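Local coordinates for protein glycoside hydrolase family 31 (Trueperella pyogenes, PDB 5I0F) that probably degrades cycloalternan as a family 31 glycoside hydrolase, with the reaction passing through a covalent sugar–enzyme intermediate, at residues A[445-449]-A[498-503]; A[436-440]-A[492-496]; A[572-577]-A[717-721]. The contacts are given in a common frame with arbitrary orientation. Residue numbers count along the deposited sequence, not the author numbering.

Contact 1: A[445-449]-A[498-503]; sequences RQWWT and RAYGDL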
ATOM      1  N   ARG A 445       5.081 -20.429   0.889  1.00 22.04           N
ATOM      2  CA  ARG A 445       5.982 -19.422   1.435  1.00 22.05           C
ATOM      3  C   ARG A 445       7.412 -19.969   1.523  1.00 23.10           C
ATOM      4  O   ARG A 445       8.389 -19.278   1.167  1.00 21.95           O
ATOM      5  CB  ARG A 445       5.512 -18.936   2.804  1.00 22.03           C
ATOM      6  CG  ARG A 445       4.214 -18.140   2.744  1.00 21.80           C
ATOM      7  CD  ARG A 445       3.873 -17.478   4.068  1.00 21.90           C
ATOM      8  NE  ARG A 445       3.516 -18.420   5.134  1.00 22.27           N
ATOM      9  CZ  ARG A 445       2.287 -18.876   5.397  1.00 22.15           C
ATOM     10  NH1 ARG A 445       2.117 -19.710   6.398  1.00 22.81           N
ATOM     11  NH2 ARG A 445       1.234 -18.528   4.674  1.00 22.17           N
ATOM     12  N   GLN A 446       7.531 -21.214   1.973  1.00 24.34           N
ATOM     13  CA  GLN A 446       8.840 -21.856   2.069  1.00 26.08           C
ATOM     14  C   GLN A 446       9.504 -22.072   0.712  1.00 25.72           C
ATOM     15  O   GLN A 446      10.715 -21.821   0.594  1.00 24.85           O
ATOM     16  CB  GLN A 446       8.805 -23.129   2.916  1.00 29.14           C
ATOM     17  CG  GLN A 446       8.748 -22.706   4.383  1.00 32.27           C
ATOM     18  CD  GLN A 446       8.774 -23.820   5.387  1.00 36.05           C
ATOM     19  OE1 GLN A 446       8.979 -24.984   5.049  1.00 40.45           O
ATOM     20  NE2 GLN A 446       8.581 -23.461   6.655  1.00 38.30           N
ATOM     21  N   TRP A 447       8.724 -22.480  -0.290  1.00 24.55           N
ATOM     22  CA  TRP A 447       9.259 -22.700  -1.628  1.00 24.45           C
ATOM     23  C   TRP A 447       9.855 -21.406  -2.186  1.00 22.94           C
ATOM     24  O   TRP A 447      10.966 -21.394  -2.695  1.00 23.09           O
ATOM     25  CB  TRP A 447       8.193 -23.267  -2.591  1.00 25.27           C
ATOM     26  CG  TRP A 447       8.821 -23.827  -3.811  1.00 25.98           C
ATOM     27  CD1 TRP A 447       9.125 -25.137  -4.049  1.00 27.02           C
ATOM     28  CD2 TRP A 447       9.272 -23.095  -4.952  1.00 26.28           C
ATOM     29  NE1 TRP A 447       9.731 -25.268  -5.279  1.00 27.27           N
ATOM     30  CE2 TRP A 447       9.843 -24.030  -5.848  1.00 26.56           C
ATOM     31  CE3 TRP A 447       9.252 -21.740  -5.306  1.00 25.67           C
ATOM     32  CZ2 TRP A 447      10.374 -23.659  -7.068  1.00 26.98           C
ATOM     33  CZ3 TRP A 447       9.800 -21.365  -6.513  1.00 26.23           C
ATOM     34  CH2 TRP A 447      10.363 -22.325  -7.382  1.00 26.94           C
ATOM     35  N   TRP A 448       9.094 -20.327  -2.112  1.00 21.35           N
ATOM     36  CA  TRP A 448       9.533 -19.045  -2.625  1.00 20.69           C
ATOM     37  C   TRP A 448      10.762 -18.516  -1.882  1.00 20.47           C
ATOM     38  O   TRP A 448      11.738 -18.095  -2.516  1.00 20.54           O
ATOM     39  CB  TRP A 448       8.383 -18.033  -2.501  1.00 20.44           C
ATOM     40  CG  TRP A 448       8.694 -16.701  -3.110  1.00 20.08           C
ATOM     41  CD1 TRP A 448       8.951 -15.532  -2.448  1.00 20.01           C
ATOM     42  CD2 TRP A 448       8.785 -16.396  -4.505  1.00 19.92           C
ATOM     43  NE1 TRP A 448       9.182 -14.523  -3.343  1.00 19.40           N
ATOM     44  CE2 TRP A 448       9.074 -15.022  -4.612  1.00 19.52           C
ATOM     45  CE3 TRP A 448       8.635 -17.145  -5.671  1.00 20.78           C
ATOM     46  CZ2 TRP A 448       9.227 -14.385  -5.832  1.00 19.76           C
ATOM     47  CZ3 TRP A 448       8.804 -16.517  -6.899  1.00 20.51           C
ATOM     48  CH2 TRP A 448       9.072 -15.133  -6.964  1.00 20.14           C
ATOM     49  N   THR A 449      10.732 -18.555  -0.552  1.00 20.52           N
ATOM     50  CA  THR A 449      11.821 -17.979   0.235  1.00 20.78           C
ATOM     51  C   THR A 449      13.087 -18.862   0.269  1.00 21.40           C
ATOM     52  O   THR A 449      14.176 -18.356   0.473  1.00 21.08           O
ATOM     53  CB  THR A 449      11.379 -17.653   1.672  1.00 20.78           C
ATOM     54  OG1 THR A 449      10.830 -18.824   2.280  1.00 21.30           O
ATOM     55  CG2 THR A 449      10.341 -16.529   1.661  1.00 20.56           C
ATOM     56  N   ARG A 498       4.892 -11.746   5.825  1.00 20.17           N
ATOM     57  CA  ARG A 498       5.080 -12.911   6.689  1.00 20.67           C
ATOM     58  C   ARG A 498       6.114 -13.909   6.155  1.00 20.21           C
ATOM     59  O   ARG A 498       6.951 -14.398   6.905  1.00 19.97           O
ATOM     60  CB  ARG A 498       3.758 -13.635   6.898  1.00 22.26           C
ATOM     61  CG  ARG A 498       3.860 -14.882   7.755  1.00 23.78           C
ATOM     62  CD  ARG A 498       2.525 -15.560   7.956  1.00 25.99           C
ATOM     63  NE  ARG A 498       2.679 -16.719   8.847  1.00 28.09           N
ATOM     64  CZ  ARG A 498       1.720 -17.583   9.149  1.00 29.30           C
ATOM     65  NH1 ARG A 498       0.505 -17.452   8.648  1.00 29.63           N
ATOM     66  NH2 ARG A 498       1.991 -18.595   9.964  1.00 30.71           N
ATOM     67  N   ALA A 499       6.036 -14.232   4.865  1.00 19.71           N
ATOM     68  CA  ALA A 499       6.960 -15.222   4.252  1.00 18.97           C
ATOM     69  C   ALA A 499       8.412 -14.833   4.488  1.00 18.51           C
ATOM     70  O   ALA A 499       9.214 -15.662   4.890  1.00 18.21           O
ATOM     71  CB  ALA A 499       6.705 -15.328   2.757  1.00 18.86           C
ATOM     72  N   TYR A 500       8.741 -13.556   4.252  1.00 17.96           N
ATOM     73  CA  TYR A 500      10.129 -13.105   4.384  1.00 18.52           C
ATOM     74  C   TYR A 500      10.537 -12.909   5.856  1.00 18.76           C
ATOM     75  O   TYR A 500      11.687 -13.200   6.229  1.00 19.21           O
ATOM     76  CB  TYR A 500      10.379 -11.856   3.554  1.00 17.95           C
ATOM     77  CG  TYR A 500      10.519 -12.118   2.072  1.00 17.99           C
ATOM     78  CD1 TYR A 500       9.394 -12.211   1.229  1.00 17.74           C
ATOM     79  CD2 TYR A 500      11.771 -12.270   1.501  1.00 17.97           C
ATOM     80  CE1 TYR A 500       9.539 -12.430  -0.138  1.00 17.91           C
ATOM     81  CE2 TYR A 500      11.926 -12.473   0.136  1.00 18.56           C
ATOM     82  CZ  TYR A 500      10.814 -12.559  -0.680  1.00 18.47           C
ATOM     83  OH  TYR A 500      11.012 -12.723  -2.037  1.00 19.32           O
ATOM     84  N   GLY A 501       9.602 -12.447   6.690  1.00 18.84           N
ATOM     85  CA  GLY A 501       9.824 -12.414   8.141  1.00 19.38           C
ATOM     86  C   GLY A 501      10.192 -13.788   8.691  1.00 20.07           C
ATOM     87  O   GLY A 501      11.151 -13.922   9.450  1.00 20.25           O
ATOM     88  N   ASP A 502       9.456 -14.821   8.262  1.00 20.99           N
ATOM     89  CA  ASP A 502       9.735 -16.203   8.676  1.00 21.68           C
ATOM     90  C   ASP A 502      11.104 -16.706   8.182  1.00 21.64           C
ATOM     91  O   ASP A 502      11.792 -17.437   8.912  1.00 21.77           O
ATOM     92  CB  ASP A 502       8.618 -17.152   8.215  1.00 23.07           C
ATOM     93  CG  ASP A 502       7.322 -16.948   8.976  1.00 24.78           C
ATOM     94  OD1 ASP A 502       7.332 -16.251  10.014  1.00 26.28           O
ATOM     95  OD2 ASP A 502       6.268 -17.474   8.536  1.00 27.22           O
ATOM     96  N   LEU A 503      11.497 -16.349   6.950  1.00 20.63           N
ATOM     97  CA  LEU A 503      12.843 -16.676   6.457  1.00 20.82           C
ATOM     98  C   LEU A 503      13.910 -16.122   7.388  1.00 20.45           C
ATOM     99  O   LEU A 503      14.794 -16.845   7.829  1.00 20.22           O
ATOM    100  CB  LEU A 503      13.058 -16.176   5.017  1.00 20.40           C
ATOM    101  CG  LEU A 503      14.476 -16.328   4.463  1.00 20.67           C
ATOM    102  CD1 LEU A 503      14.869 -17.805   4.442  1.00 21.34           C
ATOM    103  CD2 LEU A 503      14.608 -15.668   3.097  1.00 20.11           C
TER
HETATM  104  O   HOH W   1       6.225 -18.783   6.211  1.00 25.31           O
HETATM  105  O   HOH W   2       8.740 -18.410   4.659  1.00 26.58           O
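This is a buried helix–helix contact on the outside of a TIM barrel, between helix 442-450 and helix 485-506. The two short segments approach to 9.4 Å between axes and cross at -68°, so the touching surface is compact, with 395 Å² buried in total. The backbones come nearest at R445 and A499, whose CA atoms are 5.2 Å apart, a spacing permitted by the small alanine; R445 CG lies 3.8 Å from A499 CB. One turn on, T449 CG2 sits 3.5 Å from A499 O and over one face of the Y500 ring, while T449 O meets L503 CD2 at 3.8 Å.

In the (βα)8 order, helix 442-450 precedes barrel strand 463-466 and helix 485-506 follows it, so the contact joins helices on either side of that strand in sequence. L503 and Y500 also touch strand 463-466 itself.

Polar links flank the apolar centre. W448 NE1 donates to Y500 OH at 2.9 Å, and that hydroxyl also bonds Q388. The guanidinium groups of R445 and R498 stack flat, with centres 4.0 Å apart and planes at 17°, despite their like charge. Acidic groups offset the charge nearby: R445 forms a salt bridge with E442, and R498 NE makes a long one to D502 OD2 at 3.7 Å. R445 NH2 also hydrogen-bonds L439 O, and D502 is paired with R505. Two waters span the remaining gaps: one takes a hydrogen bond from R445 NE (2.9 Å) and gives one to D502 OD2 (2.7 Å), the other donates to A499 O (2.8 Å) and T449 OG1 (3.2 Å).

Contact 2: A[436-440]-A[492-496]; sequences MPDLS and YPVNY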
ATOM      1  N   MET A 436       2.636 -15.134 -10.211  1.00 22.72           N
ATOM      2  CA  MET A 436       2.547 -14.692  -8.834  1.00 22.08           C
ATOM      3  C   MET A 436       2.640 -15.900  -7.900  1.00 21.65           C
ATOM      4  O   MET A 436       1.781 -16.774  -7.948  1.00 21.50           O
ATOM      5  CB  MET A 436       1.238 -13.912  -8.661  1.00 22.72           C
ATOM      6  CG  MET A 436       1.140 -13.087  -7.404  1.00 23.22           C
ATOM      7  SD  MET A 436      -0.234 -11.882  -7.506  1.00 23.87           S
ATOM      8  CE  MET A 436       0.076 -11.009  -5.986  1.00 23.45           C
ATOM      9  N   PRO A 437       3.687 -15.965  -7.049  1.00 20.79           N
ATOM     10  CA  PRO A 437       3.780 -17.110  -6.153  1.00 20.73           C
ATOM     11  C   PRO A 437       2.633 -17.126  -5.160  1.00 20.84           C
ATOM     12  O   PRO A 437       2.128 -16.048  -4.732  1.00 20.01           O
ATOM     13  CB  PRO A 437       5.121 -16.906  -5.420  1.00 20.68           C
ATOM     14  CG  PRO A 437       5.364 -15.427  -5.483  1.00 20.01           C
ATOM     15  CD  PRO A 437       4.736 -14.966  -6.776  1.00 20.27           C
ATOM     16  N   ASP A 438       2.221 -18.337  -4.810  1.00 21.50           N
ATOM     17  CA  ASP A 438       1.145 -18.547  -3.850  1.00 22.26           C
ATOM     18  C   ASP A 438       1.787 -18.611  -2.479  1.00 21.97           C
ATOM     19  O   ASP A 438       2.434 -19.589  -2.140  1.00 22.18           O
ATOM     20  CB  ASP A 438       0.362 -19.831  -4.166  1.00 23.30           C
ATOM     21  CG  ASP A 438      -0.923 -19.936  -3.377  1.00 24.12           C
ATOM     22  OD1 ASP A 438      -0.954 -19.402  -2.259  1.00 24.12           O
ATOM     23  OD2 ASP A 438      -1.912 -20.554  -3.852  1.00 24.25           O
ATOM     24  N   LEU A 439       1.602 -17.549  -1.707  1.00 21.04           N
ATOM     25  CA  LEU A 439       2.194 -17.431  -0.393  1.00 20.93           C
ATOM     26  C   LEU A 439       1.144 -17.656   0.692  1.00 21.28           C
ATOM     27  O   LEU A 439       1.357 -17.267   1.847  1.00 21.17           O
ATOM     28  CB  LEU A 439       2.868 -16.045  -0.273  1.00 20.31           C
ATOM     29  CG  LEU A 439       3.898 -15.712  -1.373  1.00 20.07           C
ATOM     30  CD1 LEU A 439       4.428 -14.292  -1.209  1.00 19.78           C
ATOM     31  CD2 LEU A 439       5.066 -16.695  -1.377  1.00 20.40           C
ATOM     32  N   SER A 440       0.018 -18.289   0.326  1.00 21.52           N
ATOM     33  CA  SER A 440      -1.108 -18.486   1.239  1.00 22.11           C
ATOM     34  C   SER A 440      -0.947 -19.670   2.203  1.00 22.87           C
ATOM     35  O   SER A 440      -1.706 -19.760   3.163  1.00 23.72           O
ATOM     36  CB  SER A 440      -2.434 -18.591   0.460  1.00 22.31           C
ATOM     37  OG  SER A 440      -2.605 -19.841  -0.223  1.00 22.29           O
ATOM     38  N   TYR A 492      -3.043 -11.007   0.344  1.00 19.38           N
ATOM     39  CA  TYR A 492      -1.735 -11.311  -0.258  1.00 18.76           C
ATOM     40  C   TYR A 492      -0.538 -10.601   0.413  1.00 18.62           C
ATOM     41  O   TYR A 492       0.456 -11.253   0.749  1.00 17.70           O
ATOM     42  CB  TYR A 492      -1.728 -11.011  -1.768  1.00 18.59           C
ATOM     43  CG  TYR A 492      -0.549 -11.650  -2.437  1.00 18.62           C
ATOM     44  CD1 TYR A 492       0.694 -11.041  -2.438  1.00 18.23           C
ATOM     45  CD2 TYR A 492      -0.657 -12.917  -3.007  1.00 18.95           C
ATOM     46  CE1 TYR A 492       1.811 -11.666  -2.986  1.00 18.16           C
ATOM     47  CE2 TYR A 492       0.440 -13.542  -3.573  1.00 18.96           C
ATOM     48  CZ  TYR A 492       1.672 -12.917  -3.571  1.00 18.69           C
ATOM     49  OH  TYR A 492       2.753 -13.553  -4.155  1.00 18.79           O
ATOM     50  N   PRO A 493      -0.612  -9.265   0.563  1.00 18.51           N
ATOM     51  CA  PRO A 493       0.565  -8.596   1.125  1.00 18.40           C
ATOM     52  C   PRO A 493       0.905  -8.978   2.561  1.00 18.60           C
ATOM     53  O   PRO A 493       2.095  -8.912   2.943  1.00 18.31           O
ATOM     54  CB  PRO A 493       0.223  -7.101   0.980  1.00 18.41           C
ATOM     55  CG  PRO A 493      -1.246  -7.043   0.869  1.00 18.58           C
ATOM     56  CD  PRO A 493      -1.605  -8.279   0.085  1.00 18.74           C
ATOM     57  N   VAL A 494      -0.092  -9.424   3.325  1.00 18.59           N
ATOM     58  CA  VAL A 494       0.141  -9.924   4.680  1.00 19.09           C
ATOM     59  C   VAL A 494       0.973 -11.213   4.618  1.00 19.27           C
ATOM     60  O   VAL A 494       1.973 -11.350   5.317  1.00 18.57           O
ATOM     61  CB  VAL A 494      -1.177 -10.151   5.437  1.00 19.73           C
ATOM     62  CG1 VAL A 494      -0.917 -10.558   6.877  1.00 20.48           C
ATOM     63  CG2 VAL A 494      -2.028  -8.882   5.400  1.00 19.97           C
ATOM     64  N   ASN A 495       0.549 -12.148   3.767  1.00 19.10           N
ATOM     65  CA  ASN A 495       1.265 -13.408   3.571  1.00 19.65           C
ATOM     66  C   ASN A 495       2.687 -13.205   3.010  1.00 19.36           C
ATOM     67  O   ASN A 495       3.636 -13.917   3.385  1.00 19.66           O
ATOM     68  CB  ASN A 495       0.429 -14.315   2.657  1.00 20.00           C
ATOM     69  CG  ASN A 495      -0.724 -14.982   3.390  1.00 20.66           C
ATOM     70  OD1 ASN A 495      -0.606 -15.300   4.558  1.00 20.84           O
ATOM     71  ND2 ASN A 495      -1.827 -15.231   2.695  1.00 21.15           N
ATOM     72  N   TYR A 496       2.830 -12.218   2.131  1.00 18.84           N
ATOM     73  CA  TYR A 496       4.123 -11.864   1.529  1.00 18.52           C
ATOM     74  C   TYR A 496       5.140 -11.386   2.575  1.00 18.27           C
ATOM     75  O   TYR A 496       6.264 -11.915   2.663  1.00 17.38           O
ATOM     76  CB  TYR A 496       3.858 -10.805   0.467  1.00 18.30           C
ATOM     77  CG  TYR A 496       5.023 -10.143  -0.225  1.00 18.04           C
ATOM     78  CD1 TYR A 496       6.184 -10.831  -0.573  1.00 18.06           C
ATOM     79  CD2 TYR A 496       4.945  -8.790  -0.555  1.00 18.15           C
ATOM     80  CE1 TYR A 496       7.228 -10.180  -1.249  1.00 17.84           C
ATOM     81  CE2 TYR A 496       5.962  -8.141  -1.222  1.00 17.62           C
ATOM     82  CZ  TYR A 496       7.115  -8.838  -1.564  1.00 17.96           C
ATOM     83  OH  TYR A 496       8.127  -8.169  -2.236  1.00 17.63           O
TER
HETATM   84  O   HOH W   3      -3.507 -17.522   3.809  1.00 23.27           O
HETATM   85  O   HOH W   4      -1.006 -17.863   5.925  1.00 38.48           O
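The aromatic ring of Y492 is the main bump here, projecting from helix 485-506 into a hollow formed by M436, P437 and L439 of an extended loop. The methyl group of M436 sits over one face: CE stands 3.3 Å from the ring centroid, only 4° off the normal, which makes a CH-pi contact. M436 SD follows obliquely at 4.6 Å from that centroid, giving a Met-aromatic contact. At the ring's edge, Y492 OH donates to P437 O at 2.6 Å, and P437 CG comes within 3.5 Å of the same hydroxyl, so the phenol tip is closely enclosed.

L439 supplies the reciprocal bump. Its CD1 fits between the two tyrosines of the helix, 3.9 Å from Y492 CZ and likewise 3.9 Å from Y496 CB. The main chain follows closely, with L439 O 3.2 Å from N495 CB and the CA atoms of these two residues 5.7 Å apart. S440 CA then lies 3.6 Å from N495 ND2. Beyond it a water bridges N495 ND2 (3.1 Å) and S440 O (2.9 Å), filling the gap that side chains leave.

The loop is shaped by an Asx turn, in which D438 OD1 accepts from S440 N at 3.0 Å; it also accepts from S440 OG at 2.7 Å. D438 CB points away from the helix, and its OD2 bonds E480 N. Y496 bonds D467 O, and its side chain is about 9 Å from a bound glucose unit. The arrangement belongs to the (βα)8 barrel: the loop leading into helix 442-450 packs against the helix that follows barrel strand 463-466.

Contact 3: A[572-577]-A[717-721]; sequences AELYAR and AVGWD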
ATOM      1  N   ALA A 572      15.565  23.075  -2.273  1.00 22.60           N
ATOM      2  CA  ALA A 572      16.350  23.013  -1.027  1.00 22.53           C
ATOM      3  C   ALA A 572      15.452  23.141   0.202  1.00 22.12           C
ATOM      4  O   ALA A 572      15.631  22.421   1.165  1.00 22.58           O
ATOM      5  CB  ALA A 572      17.428  24.106  -1.005  1.00 23.00           C
ATOM      6  N   GLU A 573      14.492  24.058   0.161  1.00 22.24           N
ATOM      7  CA  GLU A 573      13.652  24.346   1.312  1.00 22.57           C
ATOM      8  C   GLU A 573      12.785  23.146   1.715  1.00 21.41           C
ATOM      9  O   GLU A 573      12.592  22.877   2.903  1.00 20.42           O
ATOM     10  CB  GLU A 573      12.756  25.569   1.034  1.00 23.70           C
ATOM     11  CG  GLU A 573      12.057  26.082   2.270  1.00 24.89           C
ATOM     12  CD  GLU A 573      11.171  27.287   1.996  1.00 26.98           C
ATOM     13  OE1 GLU A 573      10.678  27.869   2.974  1.00 26.99           O
ATOM     14  OE2 GLU A 573      10.915  27.627   0.805  1.00 28.59           O
ATOM     15  N   LEU A 574      12.263  22.446   0.714  1.00 20.56           N
ATOM     16  CA  LEU A 574      11.483  21.242   0.952  1.00 20.14           C
ATOM     17  C   LEU A 574      12.347  20.158   1.547  1.00 19.70           C
ATOM     18  O   LEU A 574      11.946  19.502   2.509  1.00 19.87           O
ATOM     19  CB  LEU A 574      10.789  20.763  -0.342  1.00 19.91           C
ATOM     20  CG  LEU A 574      10.030  19.437  -0.248  1.00 19.53           C
ATOM     21  CD1 LEU A 574       8.945  19.469   0.824  1.00 19.62           C
ATOM     22  CD2 LEU A 574       9.469  19.126  -1.617  1.00 19.47           C
ATOM     23  N   TYR A 575      13.531  19.951   0.990  1.00 19.62           N
ATOM     24  CA  TYR A 575      14.457  18.965   1.556  1.00 19.20           C
ATOM     25  C   TYR A 575      14.747  19.273   3.025  1.00 19.01           C
ATOM     26  O   TYR A 575      14.645  18.395   3.871  1.00 18.56           O
ATOM     27  CB  TYR A 575      15.744  18.884   0.766  1.00 19.64           C
ATOM     28  CG  TYR A 575      16.620  17.678   1.108  1.00 20.10           C
ATOM     29  CD1 TYR A 575      16.384  16.430   0.532  1.00 20.17           C
ATOM     30  CD2 TYR A 575      17.687  17.800   1.975  1.00 21.15           C
ATOM     31  CE1 TYR A 575      17.194  15.337   0.811  1.00 20.48           C
ATOM     32  CE2 TYR A 575      18.511  16.709   2.253  1.00 21.54           C
ATOM     33  CZ  TYR A 575      18.262  15.487   1.678  1.00 21.01           C
ATOM     34  OH  TYR A 575      19.100  14.418   1.961  1.00 22.24           O
ATOM     35  N   ALA A 576      15.030  20.529   3.331  1.00 19.42           N
ATOM     36  CA  ALA A 576      15.275  20.940   4.712  1.00 19.97           C
ATOM     37  C   ALA A 576      14.125  20.656   5.647  1.00 19.66           C
ATOM     38  O   ALA A 576      14.340  20.098   6.727  1.00 19.83           O
ATOM     39  CB  ALA A 576      15.643  22.409   4.782  1.00 20.48           C
ATOM     40  N   ARG A 577      12.909  21.054   5.267  1.00 19.66           N
ATOM     41  CA  ARG A 577      11.758  20.879   6.156  1.00 19.54           C
ATOM     42  C   ARG A 577      11.404  19.397   6.310  1.00 18.70           C
ATOM     43  O   ARG A 577      11.071  18.942   7.401  1.00 18.52           O
ATOM     44  CB  ARG A 577      10.530  21.646   5.661  1.00 19.64           C
ATOM     45  CG  ARG A 577      10.656  23.153   5.591  1.00 20.44           C
ATOM     46  CD  ARG A 577      11.123  23.764   6.888  1.00 21.24           C
ATOM     47  NE  ARG A 577      10.899  25.204   6.942  1.00 21.74           N
ATOM     48  CZ  ARG A 577      11.302  25.996   7.934  1.00 23.13           C
ATOM     49  NH1 ARG A 577      11.974  25.515   8.983  1.00 23.29           N
ATOM     50  NH2 ARG A 577      11.021  27.300   7.881  1.00 24.16           N
ATOM     51  N   ALA A 717       9.653  31.084  15.965  1.00 31.32           N
ATOM     52  CA  ALA A 717      10.555  31.311  14.828  1.00 30.91           C
ATOM     53  C   ALA A 717      11.037  29.954  14.266  1.00 29.91           C
ATOM     54  O   ALA A 717      11.446  29.090  15.039  1.00 29.46           O
ATOM     55  CB  ALA A 717      11.756  32.155  15.255  1.00 31.51           C
ATOM     56  N   VAL A 718      11.016  29.783  12.944  1.00 28.82           N
ATOM     57  CA  VAL A 718      11.439  28.516  12.327  1.00 28.09           C
ATOM     58  C   VAL A 718      12.489  28.687  11.214  1.00 28.35           C
ATOM     59  O   VAL A 718      12.214  28.486  10.020  1.00 27.79           O
ATOM     60  CB  VAL A 718      10.227  27.675  11.842  1.00 27.28           C
ATOM     61  CG1 VAL A 718       9.482  27.098  13.034  1.00 27.26           C
ATOM     62  CG2 VAL A 718       9.279  28.472  10.960  1.00 27.54           C
ATOM     63  N   GLY A 719      13.714  29.020  11.614  1.00 28.01           N
ATOM     64  CA  GLY A 719      14.854  28.873  10.712  1.00 27.91           C
ATOM     65  C   GLY A 719      14.945  27.400  10.291  1.00 27.31           C
ATOM     66  O   GLY A 719      14.317  26.527  10.902  1.00 25.63           O
ATOM     67  N   TRP A 720      15.751  27.101   9.282  1.00 27.08           N
ATOM     68  CA  TRP A 720      15.805  25.721   8.773  1.00 26.91           C
ATOM     69  C   TRP A 720      16.386  24.727   9.785  1.00 26.65           C
ATOM     70  O   TRP A 720      16.129  23.532   9.693  1.00 26.32           O
ATOM     71  CB  TRP A 720      16.584  25.676   7.463  1.00 27.24           C
ATOM     72  CG  TRP A 720      15.882  26.332   6.295  1.00 27.47           C
ATOM     73  CD1 TRP A 720      14.758  27.117   6.323  1.00 28.16           C
ATOM     74  CD2 TRP A 720      16.288  26.264   4.929  1.00 27.60           C
ATOM     75  NE1 TRP A 720      14.459  27.549   5.057  1.00 28.77           N
ATOM     76  CE2 TRP A 720      15.380  27.034   4.181  1.00 28.41           C
ATOM     77  CE3 TRP A 720      17.355  25.635   4.267  1.00 27.85           C
ATOM     78  CZ2 TRP A 720      15.484  27.183   2.783  1.00 28.86           C
ATOM     79  CZ3 TRP A 720      17.454  25.777   2.868  1.00 27.99           C
ATOM     80  CH2 TRP A 720      16.513  26.545   2.152  1.00 28.41           C
ATOM     81  N   ASP A 721      17.148  25.225  10.757  1.00 27.37           N
ATOM     82  CA  ASP A 721      17.672  24.414  11.859  1.00 27.85           C
ATOM     83  C   ASP A 721      16.674  24.143  12.987  1.00 26.98           C
ATOM     84  O   ASP A 721      17.038  23.502  13.968  1.00 26.59           O
ATOM     85  CB  ASP A 721      18.974  25.009  12.423  1.00 30.41           C
ATOM     86  CG  ASP A 721      18.843  26.439  12.852  1.00 32.49           C
ATOM     87  OD1 ASP A 721      17.819  27.106  12.606  1.00 33.69           O
ATOM     88  OD2 ASP A 721      19.819  26.940  13.416  1.00 37.26           O
TER
HETATM   89  O   HOH W   5      12.617  29.274   4.154  1.00 38.70           O
HETATM   90  O   HOH W   6      14.135  22.463   8.324  1.00 22.15           O
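R577 makes the strongest polar interactions, reaching from helix 572-583 to two successive backbone carbonyls of the loop 717-721. R577 NH2 donates to V718 O at 2.7 Å with an N-H...O angle of 159°, and R577 NH1 donates to G719 O at 3.2 Å with an angle of 135°. A second bond from R577 NH1 to V718 O, also 3.2 Å, is weak. Both carbonyl oxygens lie near the guanidinium plane, as suits in-plane N-H donors, while W720 CD1 lies over one face of the group, 4.0 Å from R577 CZ.

Two waters add bridges. One accepts from W720 NE1 and donates to E573 OE1, both at 2.7 Å; the same carboxylate oxygen bonds G686 N. The other donates to W720 O at 2.6 Å and, weakly, to A576 O at 2.9 Å. W720 O also bonds Y625.

Outward from these bonds, the indole lies along the helix surface, and W720 as a whole has 121 Å² covered by segment 572-577. The small side chain of A576 makes room, its CB 3.7 Å from W720 CE3; A572 CB is 4.1 Å from W720 CH2, and E573 CB is 3.6 Å from W720 CZ2. R577 NH2 also packs 3.7 Å from V718 CG2.

Helix 572-583 stands between barrel strands 558-561 and 587-590 in sequence, whereas the loop joins strands 712-717 and 725-728 of the C-terminal domain. The contact therefore joins the TIM barrel to that domain, with helix 617-646 touching W720 and A576 through L621, and helix 537-551 meeting R577 through W537 and F540.

Overall arrangement
Contacts 1 and 2 form one continuous region of the TIM barrel: their centres are 9 Å apart, both use helix 485-506, and their segments alternate along the chain. They touch directly, with R445 NH2 3.1 Å from L439 O and W448 CE3 3.5 Å from P437 CB. Residues 436-449 thus lie against successive turns of a single helix, as a loop and then a helix. Contact 3 comes later in sequence, with its centre 41 to 42 Å from the other two and no touch. Contacts 1 and 2 lie within the barrel domain, tying helix 442-450 and the loop before it to helix 485-506, whereas contact 3 joins the barrel to the C-terminal domain.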